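Long-range contacts in methylmalonate-semialdehyde dehydrogenase (Oceanimonas doudoroffii, PDB 4ZZ7), which catalyses the NAD-dependent oxidation of methylmalonate semialdehyde with acylation of coenzyme A, giving propanoyl-CoA: residues I7-G13 / G199-N205; L88-H93 / D180-Y186; N254-V258 / A402-I406; M264-V268 / A299-M304; S341-A347 / E378-Y382. One frame throughout, in Å; residues are numbered along the deposited sequence.

Contacts 1 and 2 lie on one side of the chain's centre, 15 Å apart between centres, and touch through Ile7 and Ser182. Both involve the edge of the Rossmann-like NAD-binding domain: helix 182-193 of contact 2 is followed in the chain by strand 201-203 of contact 1, and contact 2 is nested within the loop that contact 1 closes. Contacts 3, 4 and 5 come later and belong to the catalytic domain. Contacts 4 and 5 are nested in the loop of contact 3 and touch it through Met264 and Tyr382; their centres lie 17 and 18 Å from its own. Contacts 1 and 2 thus knit the NAD-binding side, contacts 3 to 5 the catalytic domain.

Contact 1 (I7-G13 / G199-N205); sequences IGHLING and GVMNVVN
Leu10 and Val203 form a single antiparallel bridge, a hydrogen-bonded pair: Leu10 N reaches Val203 O at 3.0 Å and Val203 N returns to Leu10 O at 2.9 Å. Beyond this pair, side chains extend the bonding. Asn202 OD1 accepts Asn12 N at 3.1 Å, almost in line with its C=O bond (176°). At the far end Asn205 is held twice. Its ND2 bonds Gly8 O at 3.0 Å, with the acceptor close to the amide plane, and its backbone N meets His9 ND1 at 3.2 Å, tilted 31° from the ring plane. The His9 ring stands beside its own backbone N (chi1 -45°), which brings ND1 over to Asn205, and NE2 has a weak bond to Asp38. Replacing His9 by alanine would probably leave Asn205 N without this acceptor and uncover Asn205 CB, which lies at the ring edge. Apolar contacts are few: Leu10 CB lies 4.1 Å from Val203 CB, and both residues rest on Ala188 of helix 182-193. The N-terminal strand thus docks on the outer strand of the Rossmann-like sheet largely through hydrogen bonds, with amide and imidazole groups standing in for further backbone pairs.

Contact 2 (L88-H93 / D180-Y186); sequences LIGEEH and DPSSTLY
Glu92 grips Ser182 with both carboxylate oxygens. OE2 of Glu92 takes the backbone N of Ser182 at 2.9 Å on its syn lone pair, and OE1 of Glu92 receives the hydroxyl OG of Ser182 at 2.7 Å, 33° out of the carboxylate plane. Ser182 OG is also bonded to Lys35 NZ, so this hydroxyl links a carboxylate to an ammonium group. The Glu92 side chain is extended beyond CG, which carries the carboxylate across to Ser182. Lying near the start of helix 182-193, the carboxylate is probably favoured by the positive end of the helix dipole. This helix is the connection of a beta-alpha-beta crossover in the NAD-binding domain, between strands 171-175 and 201-203; segment 88-92 runs nearly antiparallel to 182-186 (158°). Asp180 lies beside His93, their carboxylate and ring planes only 15° apart; OD2 of Asp180 comes to the ring edge and approaches CB of His93 at 3.4 Å, without a hydrogen bond. Apolar contact lies on the Leu88 and Tyr186 side. Leu88 crosses Tyr186 at about a right angle, its CD2 3.5 Å from Tyr186 CB, and Ile89 CG1 meets Ser183 CB at 3.7 Å.

Contact 3 (N254-V258 / A402-I406); sequences NHAIV and AMDLI
His255 and Ile257 turn toward helix 399-408, which lies over one face of the parallel sheet core of the catalytic domain; its segment 402-406 runs antiparallel to strand 254-258 (177°, the two short axes 9.5 Å apart). The helix belongs to a beta-alpha-beta crossover: it leads from strand 390-396 to strand 411-418 and passes over the strands between them. No hydrogen bond joins the two segments, so the grip is one of hydrocarbon surfaces. His255 slides past Ile406 in the opposite direction; its CB lies 3.5 Å from Ile406 CG1, and its CG approaches the same carbon at 3.6 Å. Leu405 CD2 comes to the ring edge, near its plane, 4.4 Å from His255 CD2. Both ring nitrogens have partners beyond the segments: ND1 bonds Lys253 O, and NE2 meets the hydroxyl of Tyr382, whose ring stands nearly perpendicular to the imidazole. These bonds are likely to fix the ring's rotation while its carbon side serves the helix. Ala256 takes the other face of the sheet, against Leu286 and Phe418, and its backbone bonds to strand 286-292. Ile257 returns to the helix side. With CG1 anti to the carbonyl carbon (chi1 -60°) and CD1 extended beyond it, CD1 packs among Ala402, Met403 and Ile406. Val258 packs on Phe418 and Met264. At the end of Ile257, CD1 lies 3.8 Å from Ala402 CB, 3.9 Å from Met403 CG and 3.9 Å from Ile406 CD1.

Contact 4 (M264-V268 / A299-M304); sequences MDNAV and ALVSKM
Lys303 reaches from helix 296-308 across to Asp265 on helix 264-276, where its NZ forms a salt bridge with Asp265 OD1 at 2.8 Å. The ammonium group approaches from above the carboxylate plane, 43° out of it, and the two side chains cross at about a right angle. Lys303 is extended beyond CG, so its methylenes cover apolar neighbours on the way: CB meets Val268 CG2 at 3.8 Å, again nearly perpendicular, and CD passes Met264 CG obliquely at 4.1 Å. A methionine in its place would probably leave the Asp265 carboxylate without its charged mate. Met264 bends at chi2 and chi3, which turns its sulfur back against the other helix, SD lying 4.0 Å from Leu300 CA. Val268 and Met304 slide past each other in opposite directions, with CG1 of Val268 3.9 Å from SD of Met304; Val268 CG2 also touches Leu300 CD1 at 4.2 Å. The axes of 264-268 and 299-304 pass 9.8 Å apart and cross at -59°, with the apolar side chains between the helices and the salt bridge at the more exposed side. It is an interhelical contact of an alpha/beta domain: helix 264-276 is the crossover between parallel strands 254-258 and 286-292, and helix 296-308 follows the second of these.

Contact 5 (S341-A347 / E378-Y382); sequences SAEQQGA and EMTSY
Gln345 OE1 accepts the backbone N of Thr380 at 3.0 Å, in the carbonyl plane and on a lone pair (C=O...N 124°). The bond joins the end of one helix to the start of another: Gln345 is the residue at which helix 329-344 leaves helical geometry, and Met379 is the N-cap of helix 380-383, so the glutamine serves an N-H of the first turn. The same amide offers NE2 to Thr380 OG1, a weak bond at 3.5 Å, and the two side chains cross at about a right angle. Gln345 is extended beyond CG (chi2 175°), which carries its amide to the start of helix 380-383. Helix 329-344 closes in a Schellman motif, with Ala347 N bonded to Ala342 O at 2.9 Å and Gly346 N to Glu343 O; Gly346, with positive phi, is the C-prime residue. This turn sends the chain into strand 348-351 and places Ala347 beside Met379. On the other helix, Ser381 O is bonded by Gln392 NE2. Packing adjoins these bonds. Ser381 turns toward helix 329-344, its OG 3.3 Å from Ala342 CB, while Ser341 OG lies 4.1 Å from Thr380 CB. Ala342 and Ala347 both rest on Ile372 of strand 370-373, so the contact sits beside an outer part of the catalytic-domain sheet, at a partly solvent-exposed site. Met379 stays extended past CG (chi3 172°), and its CE ends 3.8 Å from Ala347 CB and 3.8 Å from Gln345 O.

Contact 1 (I7-G13 / G199-N205)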
# COMPACT_ATOMS: atom_id res chain seq x y z
N ILE A 7 -18.36 4.95 -41.67
CA ILE A 7 -17.91 4.46 -40.36
C ILE A 7 -19.02 4.56 -39.31
O ILE A 7 -19.61 5.63 -39.08
CB ILE A 7 -16.69 5.25 -39.85
CG1 ILE A 7 -15.53 5.13 -40.84
CG2 ILE A 7 -16.28 4.76 -38.47
CD1 ILE A 7 -14.47 6.19 -40.65
N GLY A 8 -19.26 3.45 -38.64
CA GLY A 8 -20.41 3.38 -37.76
C GLY A 8 -20.07 3.47 -36.29
O GLY A 8 -19.16 4.18 -35.89
N HIS A 9 -20.82 2.71 -35.51
CA HIS A 9 -20.77 2.71 -34.07
C HIS A 9 -20.83 1.28 -33.59
O HIS A 9 -21.47 0.45 -34.20
CB HIS A 9 -21.97 3.44 -33.49
CG HIS A 9 -22.29 4.73 -34.16
ND1 HIS A 9 -21.40 5.78 -34.21
CD2 HIS A 9 -23.41 5.16 -34.79
CE1 HIS A 9 -21.94 6.79 -34.85
NE2 HIS A 9 -23.17 6.45 -35.21
N LEU A 10 -20.19 1.02 -32.47
CA LEU A 10 -20.21 -0.28 -31.83
C LEU A 10 -21.16 -0.18 -30.65
O LEU A 10 -20.85 0.46 -29.65
CB LEU A 10 -18.80 -0.63 -31.36
CG LEU A 10 -18.61 -1.94 -30.60
CD1 LEU A 10 -19.11 -3.13 -31.41
CD2 LEU A 10 -17.12 -2.10 -30.28
N ILE A 11 -22.33 -0.79 -30.80
CA ILE A 11 -23.32 -0.81 -29.72
C ILE A 11 -23.87 -2.20 -29.47
O ILE A 11 -24.54 -2.78 -30.32
CB ILE A 11 -24.50 0.13 -30.01
CG1 ILE A 11 -24.00 1.57 -30.19
CG2 ILE A 11 -25.52 0.06 -28.88
CD1 ILE A 11 -25.07 2.59 -30.52
N ASN A 12 -23.62 -2.71 -28.28
CA ASN A 12 -23.98 -4.08 -27.90
C ASN A 12 -23.38 -5.11 -28.88
O ASN A 12 -24.07 -6.01 -29.35
CB ASN A 12 -25.49 -4.22 -27.76
CG ASN A 12 -25.90 -5.24 -26.70
OD1 ASN A 12 -25.65 -5.06 -25.51
ND2 ASN A 12 -26.56 -6.29 -27.12
N GLY A 13 -22.09 -4.95 -29.17
CA GLY A 13 -21.32 -5.93 -29.94
C GLY A 13 -21.65 -5.99 -31.42
O GLY A 13 -21.44 -7.02 -32.07
N GLY A 199 -21.95 -5.22 -24.97
CA GLY A 199 -22.55 -4.11 -24.28
C GLY A 199 -21.64 -3.48 -23.27
O GLY A 199 -21.82 -2.30 -22.94
N VAL A 200 -20.66 -4.24 -22.78
CA VAL A 200 -19.74 -3.74 -21.74
C VAL A 200 -18.86 -2.63 -22.30
O VAL A 200 -18.55 -1.69 -21.58
CB VAL A 200 -18.85 -4.87 -21.16
CG1 VAL A 200 -17.82 -4.32 -20.17
CG2 VAL A 200 -19.70 -5.94 -20.48
N MET A 201 -18.44 -2.77 -23.55
CA MET A 201 -17.74 -1.70 -24.25
C MET A 201 -18.60 -1.20 -25.42
O MET A 201 -19.18 -1.98 -26.15
CB MET A 201 -16.40 -2.20 -24.75
CG MET A 201 -15.62 -1.21 -25.59
SD MET A 201 -15.33 0.24 -24.63
CE MET A 201 -14.14 1.08 -25.66
N ASN A 202 -18.65 0.11 -25.58
CA ASN A 202 -19.38 0.73 -26.67
C ASN A 202 -18.57 1.89 -27.25
O ASN A 202 -17.86 2.58 -26.51
CB ASN A 202 -20.73 1.23 -26.17
CG ASN A 202 -21.61 0.12 -25.65
OD1 ASN A 202 -22.16 -0.63 -26.43
ND2 ASN A 202 -21.77 0.01 -24.33
N VAL A 203 -18.65 2.08 -28.56
CA VAL A 203 -18.00 3.22 -29.22
C VAL A 203 -19.08 3.98 -29.95
O VAL A 203 -19.82 3.42 -30.74
CB VAL A 203 -16.88 2.81 -30.21
CG1 VAL A 203 -16.23 4.06 -30.82
CG2 VAL A 203 -15.84 1.98 -29.50
N VAL A 204 -19.19 5.26 -29.69
CA VAL A 204 -20.27 6.03 -30.28
C VAL A 204 -19.63 7.29 -30.86
O VAL A 204 -19.14 8.15 -30.14
CB VAL A 204 -21.39 6.23 -29.23
CG1 VAL A 204 -21.23 7.51 -28.43
CG2 VAL A 204 -22.75 6.12 -29.87
N ASN A 205 -19.50 7.32 -32.18
CA ASN A 205 -18.89 8.46 -32.90
C ASN A 205 -19.81 9.67 -33.02
O ASN A 205 -21.03 9.52 -33.17
CB ASN A 205 -18.44 8.03 -34.28
CG ASN A 205 -17.16 7.27 -34.24
OD1 ASN A 205 -16.14 7.84 -33.88
ND2 ASN A 205 -17.20 5.99 -34.59
O HOH W 1 -20.56 -4.14 -27.40

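Contact 2 (L88-H93 / D180-Y186)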
# COMPACT_ATOMS: atom_id res chain seq x y z
N LEU A 88 -4.18 2.21 -39.87
CA LEU A 88 -5.40 2.96 -39.56
C LEU A 88 -5.17 4.27 -38.81
O LEU A 88 -5.99 5.19 -38.89
CB LEU A 88 -6.38 2.09 -38.75
CG LEU A 88 -7.51 1.32 -39.46
CD1 LEU A 88 -7.13 0.74 -40.82
CD2 LEU A 88 -8.04 0.21 -38.55
N ILE A 89 -4.09 4.33 -38.04
CA ILE A 89 -3.66 5.59 -37.42
C ILE A 89 -3.00 6.49 -38.46
O ILE A 89 -3.31 7.65 -38.54
CB ILE A 89 -2.70 5.37 -36.24
CG1 ILE A 89 -3.41 4.74 -35.03
CG2 ILE A 89 -2.07 6.70 -35.82
CD1 ILE A 89 -2.44 4.18 -33.99
N GLY A 90 -2.07 5.94 -39.24
CA GLY A 90 -1.39 6.70 -40.29
C GLY A 90 -2.33 7.22 -41.37
O GLY A 90 -2.08 8.24 -42.00
N GLU A 91 -3.43 6.52 -41.60
CA GLU A 91 -4.32 6.87 -42.69
C GLU A 91 -5.15 8.13 -42.40
O GLU A 91 -5.53 8.86 -43.34
CB GLU A 91 -5.23 5.68 -43.01
CG GLU A 91 -6.04 5.80 -44.29
CD GLU A 91 -6.69 4.48 -44.69
OE1 GLU A 91 -6.38 3.95 -45.77
OE2 GLU A 91 -7.50 3.93 -43.91
N GLU A 92 -5.43 8.39 -41.12
CA GLU A 92 -6.38 9.44 -40.71
C GLU A 92 -5.74 10.54 -39.85
O GLU A 92 -6.06 11.70 -40.01
CB GLU A 92 -7.58 8.85 -39.98
CG GLU A 92 -8.41 7.87 -40.81
CD GLU A 92 -9.53 7.18 -40.03
OE1 GLU A 92 -10.57 6.86 -40.63
OE2 GLU A 92 -9.38 6.94 -38.82
N HIS A 93 -4.86 10.17 -38.93
CA HIS A 93 -4.01 11.12 -38.22
C HIS A 93 -2.78 11.57 -39.06
O HIS A 93 -2.43 12.75 -39.07
CB HIS A 93 -3.52 10.49 -36.93
CG HIS A 93 -2.65 11.38 -36.10
ND1 HIS A 93 -1.35 11.67 -36.43
CD2 HIS A 93 -2.88 11.99 -34.92
CE1 HIS A 93 -0.83 12.44 -35.50
NE2 HIS A 93 -1.73 12.65 -34.57
N ASP A 180 -10.15 11.08 -36.68
CA ASP A 180 -9.50 9.79 -36.92
C ASP A 180 -10.12 8.65 -36.09
O ASP A 180 -9.52 8.17 -35.12
CB ASP A 180 -7.99 9.87 -36.68
CG ASP A 180 -7.60 10.45 -35.31
OD1 ASP A 180 -8.49 10.68 -34.45
OD2 ASP A 180 -6.38 10.68 -35.12
N PRO A 181 -11.31 8.20 -36.49
CA PRO A 181 -12.09 7.23 -35.73
C PRO A 181 -11.89 5.76 -36.06
O PRO A 181 -12.36 4.90 -35.31
CB PRO A 181 -13.52 7.63 -36.06
CG PRO A 181 -13.42 8.07 -37.47
CD PRO A 181 -12.11 8.79 -37.57
N SER A 182 -11.26 5.44 -37.17
CA SER A 182 -11.17 4.04 -37.61
C SER A 182 -10.27 3.18 -36.71
O SER A 182 -10.65 2.08 -36.34
CB SER A 182 -10.73 3.95 -39.09
OG SER A 182 -11.71 4.50 -39.97
N SER A 183 -9.08 3.67 -36.36
CA SER A 183 -8.21 2.91 -35.45
C SER A 183 -8.94 2.54 -34.15
O SER A 183 -8.89 1.40 -33.68
CB SER A 183 -6.94 3.71 -35.13
OG SER A 183 -7.20 5.10 -34.97
N THR A 184 -9.64 3.52 -33.60
CA THR A 184 -10.29 3.42 -32.31
C THR A 184 -11.43 2.40 -32.27
O THR A 184 -11.67 1.78 -31.24
CB THR A 184 -10.86 4.79 -31.94
OG1 THR A 184 -9.89 5.81 -32.25
CG2 THR A 184 -11.21 4.85 -30.48
N LEU A 185 -12.17 2.30 -33.38
CA LEU A 185 -13.23 1.32 -33.54
C LEU A 185 -12.61 -0.02 -33.74
O LEU A 185 -13.03 -1.01 -33.16
CB LEU A 185 -14.08 1.67 -34.75
CG LEU A 185 -15.43 0.95 -34.84
CD1 LEU A 185 -16.37 1.45 -33.74
CD2 LEU A 185 -16.02 1.16 -36.22
N TYR A 186 -11.56 -0.05 -34.54
CA TYR A 186 -10.86 -1.27 -34.83
C TYR A 186 -10.41 -1.95 -33.56
O TYR A 186 -10.54 -3.16 -33.44
CB TYR A 186 -9.65 -1.00 -35.72
CG TYR A 186 -9.01 -2.26 -36.19
CD1 TYR A 186 -9.44 -2.89 -37.36
CD2 TYR A 186 -7.99 -2.85 -35.46
CE1 TYR A 186 -8.85 -4.06 -37.79
CE2 TYR A 186 -7.40 -4.02 -35.89
CZ TYR A 186 -7.83 -4.62 -37.05
OH TYR A 186 -7.26 -5.78 -37.45

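Contact 3 (N254-V258 / A402-I406)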
# COMPACT_ATOMS: atom_id res chain seq x y z
N ASN A 254 5.06 22.87 -22.68
CA ASN A 254 6.10 22.18 -21.93
C ASN A 254 7.46 22.84 -22.13
O ASN A 254 7.92 22.94 -23.25
CB ASN A 254 6.15 20.70 -22.30
CG ASN A 254 4.98 19.88 -21.69
OD1 ASN A 254 5.11 18.68 -21.50
ND2 ASN A 254 3.89 20.51 -21.37
N HIS A 255 8.07 23.28 -21.03
CA HIS A 255 9.35 23.97 -21.04
C HIS A 255 10.48 23.05 -20.60
O HIS A 255 10.30 22.24 -19.72
CB HIS A 255 9.34 25.15 -20.06
CG HIS A 255 8.49 26.32 -20.48
ND1 HIS A 255 7.16 26.19 -20.81
CD2 HIS A 255 8.77 27.64 -20.55
CE1 HIS A 255 6.66 27.38 -21.10
NE2 HIS A 255 7.62 28.27 -20.95
N ALA A 256 11.66 23.21 -21.22
CA ALA A 256 12.88 22.52 -20.79
C ALA A 256 13.96 23.55 -20.47
O ALA A 256 14.33 24.37 -21.33
CB ALA A 256 13.37 21.57 -21.87
N ILE A 257 14.48 23.50 -19.26
CA ILE A 257 15.57 24.37 -18.84
C ILE A 257 16.86 23.70 -19.24
O ILE A 257 17.14 22.61 -18.75
CB ILE A 257 15.54 24.59 -17.32
CG1 ILE A 257 14.22 25.23 -16.92
CG2 ILE A 257 16.73 25.44 -16.86
CD1 ILE A 257 14.04 25.38 -15.43
N VAL A 258 17.61 24.33 -20.13
CA VAL A 258 18.95 23.86 -20.52
C VAL A 258 19.98 24.63 -19.68
O VAL A 258 20.24 25.81 -19.92
CB VAL A 258 19.21 24.03 -22.03
CG1 VAL A 258 20.54 23.42 -22.40
CG2 VAL A 258 18.09 23.40 -22.83
N ALA A 402 14.18 31.09 -15.17
CA ALA A 402 13.56 30.03 -15.98
C ALA A 402 12.40 29.36 -15.24
O ALA A 402 11.32 29.17 -15.81
CB ALA A 402 14.59 28.99 -16.39
N MET A 403 12.63 29.01 -13.98
CA MET A 403 11.55 28.42 -13.15
C MET A 403 10.33 29.33 -12.87
O MET A 403 9.19 28.86 -12.83
CB MET A 403 12.12 27.91 -11.82
CG MET A 403 12.79 26.56 -11.95
SD MET A 403 13.15 25.88 -10.34
CE MET A 403 14.56 26.93 -10.07
N ASP A 404 10.58 30.62 -12.66
CA ASP A 404 9.52 31.60 -12.44
C ASP A 404 8.72 31.70 -13.72
O ASP A 404 7.50 31.76 -13.67
CB ASP A 404 10.06 33.00 -12.11
CG ASP A 404 10.77 33.08 -10.77
OD1 ASP A 404 10.50 32.25 -9.88
OD2 ASP A 404 11.61 34.01 -10.61
N LEU A 405 9.41 31.73 -14.86
CA LEU A 405 8.75 31.82 -16.16
C LEU A 405 7.79 30.63 -16.37
O LEU A 405 6.66 30.83 -16.84
CB LEU A 405 9.79 31.89 -17.28
CG LEU A 405 9.29 31.85 -18.72
CD1 LEU A 405 8.56 33.12 -19.07
CD2 LEU A 405 10.48 31.63 -19.64
N ILE A 406 8.22 29.42 -15.99
CA ILE A 406 7.41 28.22 -16.16
C ILE A 406 6.16 28.31 -15.28
O ILE A 406 5.05 28.14 -15.78
CB ILE A 406 8.21 26.92 -15.88
CG1 ILE A 406 9.28 26.72 -16.95
CG2 ILE A 406 7.29 25.69 -15.93
CD1 ILE A 406 10.36 25.72 -16.61

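Contact 4 (M264-V268 / A299-M304)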
# COMPACT_ATOMS: atom_id res chain seq x y z
N MET A 264 24.97 19.08 -24.04
CA MET A 264 24.25 19.74 -25.12
C MET A 264 23.90 18.78 -26.26
O MET A 264 22.81 18.85 -26.83
CB MET A 264 25.05 20.96 -25.63
CG MET A 264 24.21 21.99 -26.38
SD MET A 264 22.83 22.67 -25.41
CE MET A 264 23.75 23.45 -24.07
N ASP A 265 24.82 17.86 -26.57
CA ASP A 265 24.59 16.90 -27.65
C ASP A 265 23.45 15.95 -27.35
O ASP A 265 22.66 15.64 -28.22
CB ASP A 265 25.86 16.10 -27.97
CG ASP A 265 26.89 16.92 -28.75
OD1 ASP A 265 26.54 17.98 -29.32
OD2 ASP A 265 28.06 16.49 -28.79
N ASN A 266 23.36 15.52 -26.10
CA ASN A 266 22.25 14.69 -25.66
C ASN A 266 20.91 15.42 -25.62
O ASN A 266 19.88 14.86 -25.92
CB ASN A 266 22.55 14.12 -24.27
CG ASN A 266 21.48 13.14 -23.78
OD1 ASN A 266 20.60 13.51 -22.96
ND2 ASN A 266 21.53 11.90 -24.29
N ALA A 267 20.93 16.68 -25.20
CA ALA A 267 19.73 17.50 -25.12
C ALA A 267 19.12 17.73 -26.51
O ALA A 267 17.92 17.50 -26.71
CB ALA A 267 20.05 18.83 -24.44
N VAL A 268 19.95 18.17 -27.46
CA VAL A 268 19.51 18.44 -28.83
C VAL A 268 18.91 17.17 -29.38
O VAL A 268 17.79 17.14 -29.85
CB VAL A 268 20.68 18.94 -29.72
CG1 VAL A 268 20.36 18.90 -31.20
CG2 VAL A 268 21.05 20.36 -29.33
N ALA A 299 24.66 27.86 -28.16
CA ALA A 299 25.10 26.48 -28.43
C ALA A 299 23.95 25.51 -28.73
O ALA A 299 24.08 24.63 -29.57
CB ALA A 299 25.95 25.96 -27.27
N LEU A 300 22.83 25.69 -28.03
CA LEU A 300 21.57 25.02 -28.35
C LEU A 300 21.15 25.33 -29.78
O LEU A 300 21.04 24.42 -30.59
CB LEU A 300 20.46 25.43 -27.37
CG LEU A 300 19.04 24.82 -27.49
CD1 LEU A 300 19.10 23.36 -27.16
CD2 LEU A 300 18.00 25.47 -26.59
N VAL A 301 20.93 26.62 -30.09
CA VAL A 301 20.43 27.02 -31.41
C VAL A 301 21.37 26.56 -32.53
O VAL A 301 20.91 26.10 -33.58
CB VAL A 301 20.16 28.54 -31.52
CG1 VAL A 301 19.73 28.94 -32.93
CG2 VAL A 301 19.06 28.93 -30.55
N SER A 302 22.67 26.67 -32.29
CA SER A 302 23.67 26.21 -33.24
C SER A 302 23.42 24.75 -33.58
O SER A 302 23.05 24.41 -34.70
CB SER A 302 25.08 26.42 -32.66
OG SER A 302 26.08 25.73 -33.40
N LYS A 303 23.56 23.90 -32.59
CA LYS A 303 23.47 22.44 -32.78
C LYS A 303 22.11 21.93 -33.22
O LYS A 303 22.02 20.95 -33.94
CB LYS A 303 23.85 21.73 -31.49
CG LYS A 303 25.27 22.02 -31.09
CD LYS A 303 25.76 21.08 -30.02
CE LYS A 303 27.15 21.48 -29.56
NZ LYS A 303 27.85 20.36 -28.88
N MET A 304 21.06 22.62 -32.76
CA MET A 304 19.69 22.28 -33.09
C MET A 304 19.43 22.55 -34.55
O MET A 304 18.80 21.73 -35.20
CB MET A 304 18.72 23.06 -32.20
CG MET A 304 17.30 22.51 -32.17
SD MET A 304 17.03 20.82 -31.53
CE MET A 304 16.80 19.96 -33.06

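Contact 5 (S341-A347 / E378-Y382)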
# COMPACT_ATOMS: atom_id res chain seq x y z
N SER A 341 2.93 35.15 -36.61
CA SER A 341 2.73 35.92 -35.37
C SER A 341 4.01 36.08 -34.59
O SER A 341 4.27 37.16 -34.04
CB SER A 341 1.68 35.26 -34.48
OG SER A 341 1.72 35.74 -33.13
N ALA A 342 4.81 35.02 -34.52
CA ALA A 342 6.08 35.09 -33.80
C ALA A 342 7.09 35.97 -34.53
O ALA A 342 7.82 36.75 -33.91
CB ALA A 342 6.65 33.70 -33.58
N GLU A 343 7.12 35.84 -35.86
CA GLU A 343 7.98 36.69 -36.69
C GLU A 343 7.58 38.17 -36.65
O GLU A 343 8.43 39.05 -36.51
CB GLU A 343 7.96 36.21 -38.13
CG GLU A 343 9.03 36.87 -38.97
CD GLU A 343 9.17 36.23 -40.32
OE1 GLU A 343 10.32 35.91 -40.68
OE2 GLU A 343 8.12 36.04 -40.99
N GLN A 344 6.28 38.40 -36.78
CA GLN A 344 5.71 39.73 -36.65
C GLN A 344 6.06 40.39 -35.32
O GLN A 344 6.43 41.55 -35.33
CB GLN A 344 4.19 39.69 -36.83
CG GLN A 344 3.56 41.07 -37.02
CD GLN A 344 2.05 41.08 -36.83
OE1 GLN A 344 1.42 40.02 -36.71
NE2 GLN A 344 1.46 42.28 -36.78
N GLN A 345 5.95 39.67 -34.20
CA GLN A 345 6.23 40.26 -32.85
C GLN A 345 7.72 40.37 -32.46
O GLN A 345 8.04 40.69 -31.33
CB GLN A 345 5.45 39.52 -31.75
CG GLN A 345 3.93 39.70 -31.85
CD GLN A 345 3.14 38.87 -30.84
OE1 GLN A 345 3.41 37.69 -30.62
NE2 GLN A 345 2.15 39.49 -30.23
N GLY A 346 8.63 40.10 -33.40
CA GLY A 346 10.07 40.34 -33.22
C GLY A 346 10.97 39.12 -33.13
O GLY A 346 12.18 39.26 -32.99
N ALA A 347 10.40 37.91 -33.22
CA ALA A 347 11.15 36.66 -33.00
C ALA A 347 11.92 36.26 -34.24
O ALA A 347 11.46 36.50 -35.34
CB ALA A 347 10.22 35.53 -32.57
N GLU A 378 5.73 37.88 -23.71
CA GLU A 378 4.65 38.77 -24.17
C GLU A 378 4.05 38.36 -25.52
O GLU A 378 3.01 38.91 -25.91
CB GLU A 378 5.07 40.26 -24.17
CG GLU A 378 6.57 40.59 -24.28
CD GLU A 378 7.35 40.39 -22.96
OE1 GLU A 378 8.59 40.29 -23.01
OE2 GLU A 378 6.74 40.32 -21.85
N MET A 379 4.67 37.39 -26.21
CA MET A 379 4.24 36.97 -27.55
C MET A 379 3.08 35.98 -27.47
O MET A 379 3.03 35.15 -26.59
CB MET A 379 5.40 36.32 -28.32
CG MET A 379 6.68 37.15 -28.39
SD MET A 379 7.99 36.34 -29.34
CE MET A 379 9.26 37.60 -29.47
N THR A 380 2.15 36.08 -28.41
CA THR A 380 0.94 35.26 -28.40
C THR A 380 1.27 33.83 -28.72
O THR A 380 0.65 32.89 -28.21
CB THR A 380 -0.08 35.75 -29.44
OG1 THR A 380 -0.23 37.15 -29.32
CG2 THR A 380 -1.45 35.12 -29.23
N SER A 381 2.23 33.66 -29.62
CA SER A 381 2.71 32.33 -29.99
C SER A 381 3.39 31.58 -28.81
O SER A 381 3.43 30.34 -28.81
CB SER A 381 3.64 32.45 -31.20
OG SER A 381 4.43 33.63 -31.13
N TYR A 382 3.93 32.32 -27.84
CA TYR A 382 4.46 31.71 -26.61
C TYR A 382 3.39 31.45 -25.54
O TYR A 382 3.46 30.47 -24.82
CB TYR A 382 5.56 32.57 -25.98
CG TYR A 382 5.90 32.16 -24.56
CD1 TYR A 382 6.84 31.18 -24.32
CD2 TYR A 382 5.26 32.75 -23.47
CE1 TYR A 382 7.15 30.80 -23.03
CE2 TYR A 382 5.56 32.37 -22.18
CZ TYR A 382 6.51 31.39 -21.96
OH TYR A 382 6.77 31.02 -20.66